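Local coordinates for protein ORF10 (Moritella marina, PDB 6RIW) that forms the ketosynthase-chain length factor didomain of a polyunsaturated fatty acid synthase, a part that probably catalyses condensation of acyl units carried on acyl carrier protein, at residues 168-173 with 702-707; 805-810 with 834-839; 867-870 with 876-879. All blocks are in the same frame, centred on the assembly; numbering follows the deposited sequence.

Contact 1 (168-173 with 702-707); sequences NALVAG and ITLRQH
L704 overlaps A169 and L170 with both arms of its forked end. CD1 rests on A169 CB at 3.6 Å, while CD2 touches both A169 CB and L170 CD2, 3.9 Å from the latter. The leucine points across the contact with CG anti to the backbone N (chi1 172°), which carries the fork out from the helix so that each branch meets a methyl of the loop. L170 reaches back with its CD2 branch, and the two leucines meet at a slant. The contact lies between the halves of the didomain: 168-173 belongs to the ketosynthase sequence, 702-707 to the second, chain length factor copy of the thiolase-like fold, and all four touching residues are buried. On the loop side L170 is the centre of an inverse gamma turn, directly after the 3-10 segment that carries A169; L132 and F133 of helix 129-148 also pack on A169. Beside the leucines R705 runs out with a bend at chi2 (-61°). Its NH1 comes to 3.9 Å from L170 CD2, and the guanidinium carries L704 CD2 over one face, 3.9 Å from its plane and nearer the rim than the middle of the group. NE of this arginine is hydrogen-bonded to N701 OD1 of the same helix, whereas W739 and F838 add contacts to its side chain.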
ATOM      1  N   ASN A 168     -10.095   2.895  10.923  1.00 12.74           N
ATOM      2  CA  ASN A 168     -10.463   2.748   9.526  1.00 11.20           C
ATOM      3  C   ASN A 168      -9.687   3.680   8.589  1.00 11.97           C
ATOM      4  O   ASN A 168      -9.726   3.482   7.373  1.00 11.50           O
ATOM      5  CB  ASN A 168     -11.966   2.975   9.381  1.00 11.94           C
ATOM      6  CG  ASN A 168     -12.768   1.790   9.903  1.00 15.82           C
ATOM      7  OD1 ASN A 168     -12.636   0.681   9.387  1.00 15.18           O
ATOM      8  ND2 ASN A 168     -13.564   2.008  10.952  1.00 12.51           N
ATOM      9  N   ALA A 169      -8.962   4.657   9.104  1.00 11.18           N
ATOM     10  CA  ALA A 169      -8.128   5.458   8.211  1.00 11.59           C
ATOM     11  C   ALA A 169      -6.728   4.873   8.014  1.00 12.76           C
ATOM     12  O   ALA A 169      -5.960   5.392   7.184  1.00 13.24           O
ATOM     13  CB  ALA A 169      -8.009   6.886   8.752  1.00 11.57           C
ATOM     14  N   LEU A 170      -6.374   3.827   8.762  1.00 11.99           N
ATOM     15  CA  LEU A 170      -5.061   3.188   8.648  1.00 13.18           C
ATOM     16  C   LEU A 170      -5.164   2.107   7.575  1.00 15.60           C
ATOM     17  O   LEU A 170      -5.216   0.901   7.839  1.00 14.45           O
ATOM     18  CB  LEU A 170      -4.607   2.622   9.995  1.00 11.13           C
ATOM     19  CG  LEU A 170      -4.622   3.607  11.192  1.00 13.65           C
ATOM     20  CD1 LEU A 170      -4.257   2.896  12.473  1.00 13.22           C
ATOM     21  CD2 LEU A 170      -3.655   4.762  10.938  1.00 16.68           C
ATOM     22  N   VAL A 171      -5.236   2.573   6.333  1.00 12.25           N
ATOM     23  CA  VAL A 171      -5.712   1.700   5.264  1.00 12.23           C
ATOM     24  C   VAL A 171      -4.613   0.750   4.785  1.00 15.96           C
ATOM     25  O   VAL A 171      -4.852  -0.449   4.591  1.00 13.04           O
ATOM     26  CB  VAL A 171      -6.278   2.562   4.118  1.00 15.74           C
ATOM     27  CG1 VAL A 171      -6.400   1.740   2.846  1.00 17.25           C
ATOM     28  CG2 VAL A 171      -7.658   3.142   4.518  1.00 16.16           C
ATOM     29  N   ALA A 172      -3.395   1.254   4.585  1.00 12.87           N
ATOM     30  CA  ALA A 172      -2.388   0.462   3.873  1.00 15.33           C
ATOM     31  C   ALA A 172      -1.792  -0.659   4.740  1.00 15.96           C
ATOM     32  O   ALA A 172      -1.830  -1.838   4.359  1.00 17.33           O
ATOM     33  CB  ALA A 172      -1.285   1.382   3.329  1.00 15.52           C
ATOM     34  N   GLY A 173      -1.245  -0.320   5.906  1.00 14.47           N
ATOM     35  CA  GLY A 173      -0.459  -1.290   6.649  1.00 14.86           C
ATOM     36  C   GLY A 173      -1.174  -1.960   7.812  1.00 16.28           C
ATOM     37  O   GLY A 173      -0.999  -3.158   8.052  1.00 14.51           O
ATOM     38  N   ILE A 702      -3.538  15.472  10.605  1.00 10.61           N
ATOM     39  CA  ILE A 702      -3.697  16.057  11.934  1.00 10.97           C
ATOM     40  C   ILE A 702      -5.010  15.577  12.564  1.00 12.41           C
ATOM     41  O   ILE A 702      -5.051  15.168  13.740  1.00 11.20           O
ATOM     42  CB  ILE A 702      -3.615  17.599  11.873  1.00 10.82           C
ATOM     43  CG1 ILE A 702      -2.182  18.104  12.069  1.00 13.31           C
ATOM     44  CG2 ILE A 702      -4.384  18.201  13.084  1.00 14.17           C
ATOM     45  CD1 ILE A 702      -1.168  17.565  11.089  1.00 11.44           C
ATOM     46  N   THR A 703      -6.086  15.588  11.780  1.00 10.15           N
ATOM     47  CA  THR A 703      -7.380  15.046  12.204  1.00 10.53           C
ATOM     48  C   THR A 703      -7.267  13.600  12.683  1.00 10.98           C
ATOM     49  O   THR A 703      -7.763  13.244  13.761  1.00 11.48           O
ATOM     50  CB  THR A 703      -8.363  15.114  11.027  1.00  9.66           C
ATOM     51  OG1 THR A 703      -8.552  16.474  10.644  1.00 12.02           O
ATOM     52  CG2 THR A 703      -9.717  14.510  11.406  1.00 12.18           C
ATOM     53  N   LEU A 704      -6.622  12.752  11.887  1.00 10.46           N
ATOM     54  CA  LEU A 704      -6.481  11.344  12.244  1.00 11.29           C
ATOM     55  C   LEU A 704      -5.694  11.164  13.540  1.00 11.34           C
ATOM     56  O   LEU A 704      -6.114  10.423  14.441  1.00 10.93           O
ATOM     57  CB  LEU A 704      -5.798  10.590  11.092  1.00 10.34           C
ATOM     58  CG  LEU A 704      -5.414   9.138  11.404  1.00 12.03           C
ATOM     59  CD1 LEU A 704      -6.668   8.335  11.810  1.00 11.57           C
ATOM     60  CD2 LEU A 704      -4.711   8.486  10.216  1.00 14.79           C
ATOM     61  N   ARG A 705      -4.510  11.785  13.633  1.00  8.97           N
ATOM     62  CA  ARG A 705      -3.645  11.469  14.760  1.00  9.15           C
ATOM     63  C   ARG A 705      -4.152  12.074  16.047  1.00  9.45           C
ATOM     64  O   ARG A 705      -3.875  11.520  17.116  1.00 10.47           O
ATOM     65  CB  ARG A 705      -2.206  11.929  14.479  1.00  8.99           C
ATOM     66  CG  ARG A 705      -1.655  11.355  13.143  1.00 10.16           C
ATOM     67  CD  ARG A 705      -1.610   9.826  13.141  1.00 12.79           C
ATOM     68  NE  ARG A 705      -1.175   9.314  11.832  1.00 11.59           N
ATOM     69  CZ  ARG A 705      -0.915   8.035  11.563  1.00 13.38           C
ATOM     70  NH1 ARG A 705      -1.019   7.097  12.512  1.00 12.04           N
ATOM     71  NH2 ARG A 705      -0.544   7.694  10.328  1.00 11.95           N
ATOM     72  N   GLN A 706      -4.945  13.145  15.970  1.00  9.42           N
ATOM     73  CA  GLN A 706      -5.606  13.649  17.176  1.00 10.67           C
ATOM     74  C   GLN A 706      -6.480  12.597  17.845  1.00 13.32           C
ATOM     75  O   GLN A 706      -6.738  12.695  19.050  1.00 12.53           O
ATOM     76  CB  GLN A 706      -6.473  14.870  16.845  1.00 11.88           C
ATOM     77  CG  GLN A 706      -5.708  16.181  16.843  1.00 15.27           C
ATOM     78  CD  GLN A 706      -6.633  17.341  17.127  1.00 21.53           C
ATOM     79  OE1 GLN A 706      -6.358  18.143  18.009  1.00 19.68           O
ATOM     80  NE2 GLN A 706      -7.775  17.410  16.405  1.00 21.27           N
ATOM     81  N   HIS A 707      -6.994  11.621  17.083  1.00 11.38           N
ATOM     82  CA  HIS A 707      -7.784  10.546  17.681  1.00 12.17           C
ATOM     83  C   HIS A 707      -6.966   9.655  18.607  1.00 13.81           C
ATOM     84  O   HIS A 707      -7.556   8.973  19.444  1.00 13.54           O
ATOM     85  CB  HIS A 707      -8.443   9.653  16.610  1.00 13.47           C
ATOM     86  CG  HIS A 707      -9.398  10.379  15.717  1.00 13.14           C
ATOM     87  ND1 HIS A 707     -10.417  11.163  16.207  1.00 14.03           N
ATOM     88  CD2 HIS A 707      -9.482  10.452  14.363  1.00 11.80           C
ATOM     89  CE1 HIS A 707     -11.095  11.686  15.198  1.00 13.05           C
ATOM     90  NE2 HIS A 707     -10.542  11.283  14.067  1.00 11.24           N
TER

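Contact 2 (805-810 with 834-839); sequences SGFSAE and IGHTFN
S805 and H836 bring their backbones nearest, CA to CA 6.6 Å, where the turn leading to F807, the N-cap of helix 808-821, faces the loop that leaves helix 831-834 through G835 at positive phi. A chi1 of -163° swings the H836 imidazole away from its own N-H and across the contact, and its NE2 lies 3.6 Å from S805 CB. F807 and F838 meet edge to edge, CE2 to CE1 3.9 Å, and F807 CE2 also approaches H836 CD2. The imidazole is fixed on several sides: F838 CE1 sits 3.6 Å above the centre of one face, and ND1 accepts the F838 backbone N-H at 3.1 Å, the donor tilted 18° from the ring plane. At the ring edge a water lies in plane, 2.9 Å from H836 NE2 and 2.9 Å from E810 OE1. That same OE1 takes the S805 hydroxyl on its anti lone pair (OG to OE1 2.6 Å), while OG accepts from F807 N in an ST turn. With an alanine at H836, the water and the F838 N-H would probably lose their imidazole partner and a gap would open beside S805. W739 stacks on F807 and meets F838 edge-to-face. S805 and G806 complete a His-Ala-Ser-Gly run from H803, and H836 an Asn-Ile-Gly-His run, so the contact probably joins counterparts of the two motifs that carry the catalytic histidines in ketosynthases.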
ATOM      1  N   SER A 805       7.466   9.414  20.516  1.00 11.11           N
ATOM      2  CA  SER A 805       6.390   9.906  19.663  1.00 12.60           C
ATOM      3  C   SER A 805       5.623  11.051  20.302  1.00 11.76           C
ATOM      4  O   SER A 805       5.048  11.882  19.590  1.00 12.37           O
ATOM      5  CB  SER A 805       5.414   8.771  19.361  1.00 14.48           C
ATOM      6  OG  SER A 805       4.824   8.308  20.573  1.00 13.28           O
ATOM      7  N   GLY A 806       5.549  11.085  21.631  1.00 12.44           N
ATOM      8  CA  GLY A 806       4.672  12.040  22.275  1.00 12.51           C
ATOM      9  C   GLY A 806       3.262  11.533  22.521  1.00 14.58           C
ATOM     10  O   GLY A 806       2.448  12.271  23.094  1.00 14.78           O
ATOM     11  N   PHE A 807       2.949  10.301  22.104  1.00 12.92           N
ATOM     12  CA  PHE A 807       1.760   9.609  22.593  1.00 13.47           C
ATOM     13  C   PHE A 807       2.113   8.953  23.918  1.00 14.99           C
ATOM     14  O   PHE A 807       3.117   8.253  24.010  1.00 13.35           O
ATOM     15  CB  PHE A 807       1.291   8.580  21.565  1.00 13.32           C
ATOM     16  CG  PHE A 807       0.919   9.203  20.251  1.00 14.70           C
ATOM     17  CD1 PHE A 807      -0.335   9.774  20.075  1.00 12.98           C
ATOM     18  CD2 PHE A 807       1.834   9.273  19.205  1.00 16.37           C
ATOM     19  CE1 PHE A 807      -0.696  10.363  18.880  1.00 12.13           C
ATOM     20  CE2 PHE A 807       1.477   9.866  17.999  1.00 19.16           C
ATOM     21  CZ  PHE A 807       0.201  10.423  17.844  1.00 12.72           C
ATOM     22  N   SER A 808       1.297   9.196  24.953  1.00 14.82           N
ATOM     23  CA  SER A 808       1.778   8.962  26.315  1.00 15.73           C
ATOM     24  C   SER A 808       2.105   7.498  26.576  1.00 11.85           C
ATOM     25  O   SER A 808       3.106   7.201  27.224  1.00 14.57           O
ATOM     26  CB  SER A 808       0.769   9.483  27.351  1.00 18.44           C
ATOM     27  OG  SER A 808      -0.534   9.121  26.996  1.00 26.75           O
ATOM     28  N   ALA A 809       1.284   6.565  26.096  1.00 12.70           N
ATOM     29  CA  ALA A 809       1.567   5.166  26.390  1.00 15.15           C
ATOM     30  C   ALA A 809       2.887   4.714  25.768  1.00 14.43           C
ATOM     31  O   ALA A 809       3.593   3.870  26.341  1.00 13.02           O
ATOM     32  CB  ALA A 809       0.422   4.271  25.914  1.00 15.18           C
ATOM     33  N   GLU A 810       3.220   5.237  24.579  1.00 11.73           N
ATOM     34  CA  GLU A 810       4.495   4.889  23.945  1.00 13.46           C
ATOM     35  C   GLU A 810       5.667   5.515  24.688  1.00 13.09           C
ATOM     36  O   GLU A 810       6.659   4.829  25.006  1.00 11.28           O
ATOM     37  CB  GLU A 810       4.477   5.320  22.469  1.00 14.16           C
ATOM     38  CG  GLU A 810       3.476   4.486  21.646  1.00 14.62           C
ATOM     39  CD  GLU A 810       3.372   4.899  20.161  1.00 21.27           C
ATOM     40  OE1 GLU A 810       3.802   6.024  19.789  1.00 18.64           O
ATOM     41  OE2 GLU A 810       2.816   4.082  19.374  1.00 20.68           O
ATOM     42  N   ILE A 834      12.490  17.630  13.770  1.00 13.10           N
ATOM     43  CA  ILE A 834      11.698  17.701  12.545  1.00 13.58           C
ATOM     44  C   ILE A 834      10.306  17.097  12.744  1.00 11.36           C
ATOM     45  O   ILE A 834       9.583  16.864  11.770  1.00 10.93           O
ATOM     46  CB  ILE A 834      12.427  17.035  11.356  1.00 13.36           C
ATOM     47  CG1 ILE A 834      13.019  15.667  11.715  1.00 15.93           C
ATOM     48  CG2 ILE A 834      13.616  17.907  10.885  1.00 12.67           C
ATOM     49  CD1 ILE A 834      12.068  14.522  11.606  1.00 11.17           C
ATOM     50  N   GLY A 835       9.904  16.864  13.997  1.00 10.66           N
ATOM     51  CA  GLY A 835       8.539  16.412  14.265  1.00 11.52           C
ATOM     52  C   GLY A 835       8.313  14.933  13.920  1.00 12.97           C
ATOM     53  O   GLY A 835       9.225  14.194  13.570  1.00  9.96           O
ATOM     54  N   HIS A 836       7.057  14.497  14.071  1.00 11.51           N
ATOM     55  CA  HIS A 836       6.679  13.092  13.913  1.00 11.08           C
ATOM     56  C   HIS A 836       6.245  12.881  12.469  1.00 11.15           C
ATOM     57  O   HIS A 836       5.203  13.391  12.058  1.00 11.12           O
ATOM     58  CB  HIS A 836       5.534  12.744  14.866  1.00 10.13           C
ATOM     59  CG  HIS A 836       5.337  11.275  15.078  1.00  9.82           C
ATOM     60  ND1 HIS A 836       5.579  10.342  14.091  1.00  9.11           N
ATOM     61  CD2 HIS A 836       4.955  10.575  16.174  1.00 12.27           C
ATOM     62  CE1 HIS A 836       5.348   9.128  14.566  1.00 12.15           C
ATOM     63  NE2 HIS A 836       4.963   9.239  15.829  1.00 12.47           N
ATOM     64  N   THR A 837       7.029  12.128  11.686  1.00 10.04           N
ATOM     65  CA  THR A 837       6.702  11.934  10.279  1.00 10.24           C
ATOM     66  C   THR A 837       6.050  10.573  10.013  1.00 11.72           C
ATOM     67  O   THR A 837       6.041  10.108   8.866  1.00 12.13           O
ATOM     68  CB  THR A 837       7.948  12.149   9.403  1.00 12.31           C
ATOM     69  OG1 THR A 837       8.972  11.191   9.741  1.00 12.87           O
ATOM     70  CG2 THR A 837       8.519  13.571   9.636  1.00 10.11           C
ATOM     71  N   PHE A 838       5.518   9.933  11.061  1.00 11.48           N
ATOM     72  CA  PHE A 838       4.649   8.764  10.980  1.00 11.93           C
ATOM     73  C   PHE A 838       5.178   7.665  10.059  1.00 10.88           C
ATOM     74  O   PHE A 838       6.117   6.952  10.434  1.00 10.55           O
ATOM     75  CB  PHE A 838       3.229   9.263  10.646  1.00 10.29           C
ATOM     76  CG  PHE A 838       2.625   9.951  11.843  1.00 13.32           C
ATOM     77  CD1 PHE A 838       2.214   9.174  12.934  1.00 10.72           C
ATOM     78  CD2 PHE A 838       2.654  11.338  11.967  1.00  9.60           C
ATOM     79  CE1 PHE A 838       1.739   9.798  14.100  1.00 10.58           C
ATOM     80  CE2 PHE A 838       2.191  11.972  13.152  1.00 11.28           C
ATOM     81  CZ  PHE A 838       1.743  11.199  14.199  1.00 10.18           C
ATOM     82  N   ASN A 839       4.609   7.483   8.865  1.00 10.15           N
ATOM     83  CA  ASN A 839       5.089   6.336   8.074  1.00 13.04           C
ATOM     84  C   ASN A 839       6.534   6.489   7.607  1.00 12.10           C
ATOM     85  O   ASN A 839       7.164   5.488   7.235  1.00 13.81           O
ATOM     86  CB  ASN A 839       4.161   6.106   6.882  1.00 12.11           C
ATOM     87  CG  ASN A 839       2.780   5.681   7.333  1.00 16.68           C
ATOM     88  OD1 ASN A 839       2.652   4.723   8.071  1.00 19.19           O
ATOM     89  ND2 ASN A 839       1.743   6.408   6.911  1.00 18.24           N
TER
HETATM   90  O   HOH W   1       3.909   6.861  17.058  1.00 14.59           O

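Contact 3 (867-870 with 876-879); sequences AING and SCAH
Strands 865-870 and 876-884 form an antiparallel beta hairpin at the C-terminal end of the thiolase-like fold in the second half of the didomain, and this contact is the part next to its turn. G870 and A878 are the hydrogen-bonded pair, with G870 N giving to A878 O at 2.8 Å and A878 N to G870 O at 2.9 Å. A CB at G870 would lie close to A878 CB, at 3.6 Å. N869 and H879 make the adjoining non-hydrogen-bonded pair, and their side chains add a bond of their own: H879 ND1 donates to N869 OD1 at 2.8 Å, nearly straight at 163°. The acceptor lies in the imidazole plane, but the amide is turned 59° from the ring. The N869 carboxamide, set opposite its own backbone N by a chi1 of -160°, leans toward the other strand, and C877 SG approaches the same OD1. Outer partners complete both groups, E814 OE2 on N869 ND2 and Y822 OH on H879 NE2. Helix 776-790 covers this face, whereas I868 and A878 on the other meet helix 668-682. Over one face of the H879 ring stands I868 O, 3.6 Å from the plane but displaced from the ring centre, while A867 CB lies 3.6 Å from H879 NE2.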
ATOM      1  N   ALA A 867      21.636   2.498  19.500  1.00 13.35           N
ATOM      2  CA  ALA A 867      20.393   1.751  19.415  1.00 13.39           C
ATOM      3  C   ALA A 867      19.267   2.686  18.982  1.00 14.62           C
ATOM      4  O   ALA A 867      19.212   3.845  19.412  1.00 14.80           O
ATOM      5  CB  ALA A 867      20.052   1.107  20.761  1.00 11.74           C
ATOM      6  N   ILE A 868      18.373   2.171  18.130  1.00 13.31           N
ATOM      7  CA  ILE A 868      17.148   2.862  17.732  1.00 12.70           C
ATOM      8  C   ILE A 868      15.966   2.001  18.148  1.00 13.59           C
ATOM      9  O   ILE A 868      15.956   0.791  17.890  1.00 13.88           O
ATOM     10  CB  ILE A 868      17.106   3.119  16.213  1.00 14.63           C
ATOM     11  CG1 ILE A 868      18.418   3.761  15.736  1.00 11.99           C
ATOM     12  CG2 ILE A 868      15.844   3.946  15.831  1.00 13.76           C
ATOM     13  CD1 ILE A 868      18.445   4.041  14.194  1.00 12.51           C
ATOM     14  N   ASN A 869      14.953   2.627  18.752  1.00 12.78           N
ATOM     15  CA  ASN A 869      13.731   1.942  19.142  1.00 13.03           C
ATOM     16  C   ASN A 869      12.554   2.468  18.325  1.00 13.89           C
ATOM     17  O   ASN A 869      12.518   3.640  17.953  1.00 15.31           O
ATOM     18  CB  ASN A 869      13.464   2.127  20.645  1.00 16.45           C
ATOM     19  CG  ASN A 869      12.511   1.085  21.201  1.00 18.71           C
ATOM     20  OD1 ASN A 869      12.726  -0.118  21.040  1.00 18.32           O
ATOM     21  ND2 ASN A 869      11.432   1.544  21.838  1.00 17.15           N
ATOM     22  N   GLY A 870      11.610   1.580  18.017  1.00 12.92           N
ATOM     23  CA  GLY A 870      10.427   1.934  17.252  1.00 15.08           C
ATOM     24  C   GLY A 870       9.165   1.295  17.799  1.00 15.38           C
ATOM     25  O   GLY A 870       9.175   0.117  18.179  1.00 14.86           O
ATOM     26  N   SER A 876       3.968  -3.641  17.235  1.00 16.30           N
ATOM     27  CA  SER A 876       5.203  -4.381  17.450  1.00 14.07           C
ATOM     28  C   SER A 876       6.308  -3.393  17.785  1.00 17.75           C
ATOM     29  O   SER A 876       6.238  -2.198  17.465  1.00 14.92           O
ATOM     30  CB  SER A 876       5.573  -5.254  16.237  1.00 19.86           C
ATOM     31  OG  SER A 876       5.844  -4.453  15.116  1.00 27.90           O
ATOM     32  N   CYS A 877       7.297  -3.883  18.505  1.00 13.04           N
ATOM     33  CA  CYS A 877       8.459  -3.086  18.830  1.00 12.23           C
ATOM     34  C   CYS A 877       9.585  -3.475  17.881  1.00 15.16           C
ATOM     35  O   CYS A 877       9.862  -4.665  17.702  1.00 15.40           O
ATOM     36  CB  CYS A 877       8.883  -3.306  20.279  1.00 14.84           C
ATOM     37  SG  CYS A 877      10.410  -2.414  20.618  1.00 21.60           S
ATOM     38  N   ALA A 878      10.204  -2.483  17.262  1.00 12.48           N
ATOM     39  CA  ALA A 878      11.402  -2.667  16.463  1.00 14.31           C
ATOM     40  C   ALA A 878      12.592  -2.123  17.242  1.00 14.09           C
ATOM     41  O   ALA A 878      12.481  -1.102  17.931  1.00 14.09           O
ATOM     42  CB  ALA A 878      11.289  -1.954  15.103  1.00 17.01           C
ATOM     43  N   HIS A 879      13.722  -2.814  17.150  1.00 11.28           N
ATOM     44  CA  HIS A 879      14.955  -2.321  17.757  1.00 13.56           C
ATOM     45  C   HIS A 879      16.112  -2.546  16.794  1.00 14.35           C
ATOM     46  O   HIS A 879      16.264  -3.649  16.251  1.00 15.22           O
ATOM     47  CB  HIS A 879      15.224  -3.021  19.097  1.00 12.91           C
ATOM     48  CG  HIS A 879      15.952  -2.168  20.097  1.00 15.78           C
ATOM     49  ND1 HIS A 879      15.325  -1.202  20.864  1.00 16.32           N
ATOM     50  CD2 HIS A 879      17.256  -2.157  20.468  1.00 16.72           C
ATOM     51  CE1 HIS A 879      16.220  -0.627  21.654  1.00 17.10           C
ATOM     52  NE2 HIS A 879      17.399  -1.193  21.436  1.00 16.83           N
TER

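In the fold
The contacts follow one another in series along the chain, and all but segment 168-173 belong to the chain length factor half. Contact 1 reaches across to the ketosynthase half; contact 2, its centre 13 Å away, touches it directly through R705 CD and F838 CE1 (3.5 Å), so the interface between the halves packs against the 834-839 loop. Contact 3 lies another 13 Å from contact 2 and 21 Å from contact 1, centre to centre. Contacts 2 and 3 do not touch, their nearest atoms being about 7 Å apart. Two helices bridge that step: 808-821, starting in contact 2, supplies E814 to N869, and 841-854, following the 834-839 loop, packs on I868.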